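Local coordinates for protein VirX1 (Cyanophage Syn10, PDB 6QGM) that probably acts as a flavin-dependent halogenase of the tryptophan halogenase family, a viral enzyme that iodinates diverse substrates, at residues H330-V342 and R385-D397. Residues are numbered along the deposited sequence; the frame is centred on the assembly and turned at random.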
loop_
_atom_site.group_PDB
_atom_site.type_symbol
_atom_site.label_atom_id
_atom_site.label_comp_id
_atom_site.label_asym_id
_atom_site.label_seq_id
_atom_site.Cartn_x
_atom_site.Cartn_y
_atom_site.Cartn_z
ATOM N N HIS B 330 -8.265 27.563 9.763
ATOM C CA HIS B 330 -8.011 26.169 10.217
ATOM C C HIS B 330 -8.207 25.199 9.042
ATOM O O HIS B 330 -9.317 24.644 8.871
ATOM C CB HIS B 330 -8.882 25.804 11.426
ATOM C CG HIS B 330 -8.285 24.738 12.287
ATOM N ND1 HIS B 330 -8.775 24.442 13.527
ATOM C CD2 HIS B 330 -7.222 23.932 12.105
ATOM C CE1 HIS B 330 -8.063 23.477 14.066
ATOM N NE2 HIS B 330 -7.102 23.149 13.216
ATOM N N GLY B 331 -7.144 25.015 8.262
ATOM C CA GLY B 331 -7.195 24.314 6.971
ATOM C C GLY B 331 -5.948 24.584 6.162
ATOM O O GLY B 331 -4.910 24.930 6.753
ATOM N N LYS B 332 -6.060 24.440 4.845
ATOM C CA LYS B 332 -4.950 24.608 3.878
ATOM C C LYS B 332 -5.530 25.134 2.569
ATOM O O LYS B 332 -6.684 24.794 2.242
ATOM C CB LYS B 332 -4.289 23.260 3.589
ATOM C CG LYS B 332 -5.304 22.132 3.452
ATOM C CD LYS B 332 -4.838 20.937 2.704
ATOM C CE LYS B 332 -6.009 20.089 2.260
ATOM N NZ LYS B 332 -5.553 18.786 1.712
ATOM N N ARG B 333 -4.736 25.910 1.841
ATOM C CA ARG B 333 -4.979 26.179 0.408
ATOM C C ARG B 333 -4.862 24.840 -0.337
ATOM O O ARG B 333 -4.133 23.928 0.138
ATOM C CB ARG B 333 -3.979 27.211 -0.108
ATOM C CG ARG B 333 -3.984 28.529 0.651
ATOM C CD ARG B 333 -5.250 29.315 0.383
ATOM N NE ARG B 333 -5.531 30.301 1.416
ATOM C CZ ARG B 333 -6.578 31.108 1.387
ATOM N NH1 ARG B 333 -7.419 31.060 0.368
ATOM N NH2 ARG B 333 -6.782 31.960 2.367
ATOM N N THR B 334 -5.549 24.718 -1.470
ATOM C CA THR B 334 -5.561 23.481 -2.298
ATOM C C THR B 334 -4.172 23.270 -2.914
ATOM O O THR B 334 -3.899 22.159 -3.369
ATOM C CB THR B 334 -6.710 23.547 -3.317
ATOM O OG1 THR B 334 -6.543 24.692 -4.149
ATOM C CG2 THR B 334 -8.061 23.658 -2.651
ATOM N N ARG B 335 -3.344 24.320 -2.937
ATOM C CA ARG B 335 -1.942 24.277 -3.406
ATOM C C ARG B 335 -1.148 25.373 -2.704
ATOM O O ARG B 335 -1.717 26.450 -2.455
ATOM C CB ARG B 335 -1.858 24.515 -4.910
ATOM C CG ARG B 335 -2.285 23.327 -5.755
ATOM C CD ARG B 335 -2.137 23.623 -7.234
ATOM N NE ARG B 335 -2.942 24.772 -7.601
ATOM C CZ ARG B 335 -2.891 25.392 -8.768
ATOM N NH1 ARG B 335 -2.106 24.946 -9.732
ATOM N NH2 ARG B 335 -3.658 26.439 -8.989
ATOM N N ALA B 336 0.132 25.110 -2.440
ATOM C CA ALA B 336 1.081 26.044 -1.797
ATOM C C ALA B 336 1.813 26.861 -2.868
ATOM O O ALA B 336 1.990 28.091 -2.676
ATOM C CB ALA B 336 2.046 25.253 -0.966
ATOM N N TRP B 337 2.229 26.193 -3.953
ATOM C CA TRP B 337 2.945 26.805 -5.098
ATOM C C TRP B 337 1.982 26.935 -6.275
ATOM O O TRP B 337 1.615 25.900 -6.851
ATOM C CB TRP B 337 4.163 25.958 -5.453
ATOM C CG TRP B 337 5.222 26.699 -6.213
ATOM C CD1 TRP B 337 5.055 27.740 -7.082
ATOM C CD2 TRP B 337 6.630 26.427 -6.172
ATOM N NE1 TRP B 337 6.263 28.135 -7.584
ATOM C CE2 TRP B 337 7.249 27.352 -7.041
ATOM C CE3 TRP B 337 7.420 25.505 -5.482
ATOM C CZ2 TRP B 337 8.630 27.373 -7.239
ATOM C CZ3 TRP B 337 8.783 25.534 -5.678
ATOM C CH2 TRP B 337 9.378 26.440 -6.557
ATOM N N VAL B 338 1.563 28.162 -6.580
ATOM C CA VAL B 338 0.625 28.481 -7.694
ATOM C C VAL B 338 1.301 29.531 -8.571
ATOM O O VAL B 338 1.688 30.589 -8.025
ATOM C CB VAL B 338 -0.719 28.996 -7.149
ATOM C CG1 VAL B 338 -1.635 29.473 -8.259
ATOM C CG2 VAL B 338 -1.404 27.954 -6.296
ATOM N N ASN B 339 1.418 29.266 -9.871
ATOM C CA ASN B 339 2.213 30.097 -10.806
ATOM C C ASN B 339 3.535 30.421 -10.119
ATOM O O ASN B 339 4.120 29.470 -9.556
ATOM C CB ASN B 339 1.393 31.304 -11.257
ATOM C CG ASN B 339 0.187 30.851 -12.034
ATOM O OD1 ASN B 339 -0.934 31.070 -11.616
ATOM N ND2 ASN B 339 0.426 30.144 -13.125
ATOM N N ASN B 340 3.939 31.696 -10.101
ATOM C CA ASN B 340 5.261 32.148 -9.606
ATOM C C ASN B 340 5.124 32.708 -8.182
ATOM O O ASN B 340 5.874 33.641 -7.851
ATOM C CB ASN B 340 5.892 33.150 -10.577
ATOM C CG ASN B 340 5.142 34.454 -10.680
ATOM O OD1 ASN B 340 3.927 34.504 -10.487
ATOM N ND2 ASN B 340 5.869 35.523 -10.965
ATOM N N CYS B 341 4.231 32.131 -7.374
ATOM C CA CYS B 341 3.964 32.538 -5.969
ATOM C C CYS B 341 3.887 31.290 -5.077
ATOM O O CYS B 341 3.193 30.332 -5.476
ATOM C CB CYS B 341 2.675 33.339 -5.882
ATOM S SG CYS B 341 2.013 33.459 -4.195
ATOM N N VAL B 342 4.573 31.304 -3.922
ATOM C CA VAL B 342 4.602 30.196 -2.920
ATOM C C VAL B 342 4.085 30.714 -1.586
ATOM O O VAL B 342 4.624 31.719 -1.120
ATOM C CB VAL B 342 6.017 29.621 -2.716
ATOM C CG1 VAL B 342 6.000 28.395 -1.823
ATOM C CG2 VAL B 342 6.687 29.292 -4.030
ATOM N N ARG B 385 7.412 21.343 -8.709
ATOM C CA ARG B 385 6.450 22.234 -8.000
ATOM C C ARG B 385 5.200 21.435 -7.595
ATOM O O ARG B 385 4.704 21.641 -6.469
ATOM C CB ARG B 385 6.108 23.436 -8.888
ATOM C CG ARG B 385 7.302 24.342 -9.166
ATOM C CD ARG B 385 6.917 25.659 -9.799
ATOM N NE ARG B 385 6.493 25.528 -11.171
ATOM C CZ ARG B 385 7.292 25.449 -12.220
ATOM N NH1 ARG B 385 8.606 25.483 -12.076
ATOM N NH2 ARG B 385 6.760 25.323 -13.423
ATOM N N ASP B 386 4.714 20.555 -8.479
ATOM C CA ASP B 386 3.604 19.599 -8.202
ATOM C C ASP B 386 4.032 18.672 -7.058
ATOM O O ASP B 386 3.204 18.438 -6.159
ATOM C CB ASP B 386 3.174 18.875 -9.483
ATOM C CG ASP B 386 2.448 19.791 -10.468
ATOM O OD1 ASP B 386 2.102 20.908 -10.066
ATOM O OD2 ASP B 386 2.220 19.388 -11.635
ATOM N N GLY B 387 5.285 18.207 -7.071
ATOM C CA GLY B 387 5.889 17.395 -5.996
ATOM C C GLY B 387 5.920 18.133 -4.675
ATOM O O GLY B 387 5.608 17.512 -3.650
ATOM N N PHE B 388 6.294 19.416 -4.695
ATOM C CA PHE B 388 6.316 20.342 -3.520
ATOM C C PHE B 388 4.910 20.432 -2.911
ATOM O O PHE B 388 4.751 20.325 -1.688
ATOM C CB PHE B 388 6.807 21.722 -3.970
ATOM C CG PHE B 388 6.860 22.761 -2.891
ATOM C CD1 PHE B 388 5.735 23.465 -2.507
ATOM C CD2 PHE B 388 8.050 23.065 -2.284
ATOM C CE1 PHE B 388 5.805 24.437 -1.519
ATOM C CE2 PHE B 388 8.128 24.044 -1.302
ATOM C CZ PHE B 388 6.998 24.708 -0.899
ATOM N N ASN B 389 3.903 20.649 -3.769
ATOM C CA ASN B 389 2.473 20.761 -3.379
ATOM C C ASN B 389 2.055 19.429 -2.742
ATOM O O ASN B 389 1.488 19.444 -1.654
ATOM C CB ASN B 389 1.596 21.189 -4.561
ATOM C CG ASN B 389 1.794 22.641 -4.964
ATOM O OD1 ASN B 389 2.285 23.456 -4.186
ATOM N ND2 ASN B 389 1.393 22.990 -6.175
ATOM N N TYR B 390 2.363 18.306 -3.379
ATOM C CA TYR B 390 1.992 16.966 -2.862
ATOM C C TYR B 390 2.653 16.740 -1.503
ATOM O O TYR B 390 1.953 16.386 -0.552
ATOM C CB TYR B 390 2.345 15.843 -3.836
ATOM C CG TYR B 390 1.903 14.500 -3.315
ATOM C CD1 TYR B 390 2.656 13.817 -2.378
ATOM C CD2 TYR B 390 0.700 13.941 -3.697
ATOM C CE1 TYR B 390 2.239 12.607 -1.851
ATOM C CE2 TYR B 390 0.280 12.721 -3.197
ATOM C CZ TYR B 390 1.049 12.049 -2.271
ATOM O OH TYR B 390 0.637 10.830 -1.804
ATOM N N THR B 391 3.962 16.936 -1.398
ATOM C CA THR B 391 4.713 16.670 -0.149
ATOM C C THR B 391 4.094 17.459 1.002
ATOM O O THR B 391 3.884 16.871 2.076
ATOM C CB THR B 391 6.197 16.994 -0.315
ATOM O OG1 THR B 391 6.641 16.045 -1.289
ATOM C CG2 THR B 391 6.995 16.929 0.967
ATOM N N CYS B 392 3.794 18.734 0.800
ATOM C CA CYS B 392 3.463 19.630 1.928
ATOM C C CYS B 392 1.969 19.506 2.246
ATOM O O CYS B 392 1.592 19.684 3.419
ATOM C CB CYS B 392 3.953 21.043 1.645
ATOM S SG CYS B 392 2.692 22.134 0.963
ATOM N N ASP B 393 1.157 19.160 1.243
ATOM C CA ASP B 393 -0.265 18.756 1.407
ATOM C C ASP B 393 -0.353 17.466 2.229
ATOM O O ASP B 393 -1.098 17.447 3.211
ATOM C CB ASP B 393 -0.931 18.552 0.054
ATOM C CG ASP B 393 -2.422 18.319 0.153
ATOM O OD1 ASP B 393 -3.134 19.324 0.413
ATOM O OD2 ASP B 393 -2.844 17.146 -0.003
ATOM N N HIS B 394 0.376 16.414 1.844
ATOM C CA HIS B 394 0.409 15.109 2.565
ATOM C C HIS B 394 0.683 15.358 4.050
ATOM O O HIS B 394 -0.003 14.751 4.900
ATOM C CB HIS B 394 1.456 14.148 1.978
ATOM C CG HIS B 394 1.196 12.722 2.347
ATOM N ND1 HIS B 394 1.458 12.219 3.601
ATOM C CD2 HIS B 394 0.650 11.710 1.646
ATOM C CE1 HIS B 394 1.087 10.962 3.663
ATOM N NE2 HIS B 394 0.579 10.624 2.478
ATOM N N GLN B 395 1.648 16.233 4.339
ATOM C CA GLN B 395 2.160 16.473 5.709
ATOM C C GLN B 395 1.061 17.101 6.568
ATOM O O GLN B 395 0.809 16.599 7.677
ATOM C CB GLN B 395 3.399 17.355 5.668
ATOM C CG GLN B 395 3.812 17.826 7.048
ATOM C CD GLN B 395 5.312 17.906 7.207
ATOM O OE1 GLN B 395 5.897 18.982 7.368
ATOM N NE2 GLN B 395 5.938 16.737 7.175
ATOM N N ILE B 396 0.427 18.164 6.076
ATOM C CA ILE B 396 -0.591 18.915 6.865
ATOM C C ILE B 396 -1.848 18.049 7.029
ATOM O O ILE B 396 -2.509 18.174 8.063
ATOM C CB ILE B 396 -0.858 20.302 6.260
ATOM C CG1 ILE B 396 -1.436 21.247 7.308
ATOM C CG2 ILE B 396 -1.719 20.212 5.015
ATOM C CD1 ILE B 396 -1.449 22.687 6.887
ATOM N N ASP B 397 -2.131 17.160 6.079
ATOM C CA ASP B 397 -3.256 16.190 6.189
ATOM C C ASP B 397 -2.934 15.168 7.292
ATOM O O ASP B 397 -3.837 14.875 8.125
ATOM C CB ASP B 397 -3.555 15.509 4.847
ATOM C CG ASP B 397 -4.497 16.325 3.950
ATOM O OD1 ASP B 397 -5.004 17.405 4.407
ATOM O OD2 ASP B 397 -4.749 15.871 2.800
#
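Trp337 lies against one face of helix 382-408, its CB 3.4 Å from Asn389 OD1. With CG anti to the backbone N (chi1 -158°), the indole slides in beside the helix, one face against CG and CD of Arg385. CD1, NE1, CE2 and CZ2 lie nearest CD, which sits 3.5 Å from the centroid of the five-membered ring, a CH-pi contact; CZ3 and CH2 lie nearest Arg385 CG. Val342 CG2 lies over the opposite face. The CE3 edge of the six-membered ring points at the face of Phe388, a T-shaped pair with planes at 87°. The Arg385 guanidinium carries on past the indole to Gln382 and to Gln423 of the second subunit.

Beside the ring, Asn389 OD1 accepts from Trp337 N at 2.7 Å, and ND2 gives Trp337 O a nearly straight bond (3.0 Å, 173°). Ala336 N adds a weak bond to OD1. Further along the helix, the Lys332 chain, extended beyond CG, puts NZ between carboxylates one turn apart, 2.8 Å from Asp393 OD1 and 3.1 Å from Asp397 OD1. Two acids sharing one ammonium should keep it charged, while the amide, bonded through both O and N, ties edge strand 337-338 of the probably Rossmann-type sheet to the helix.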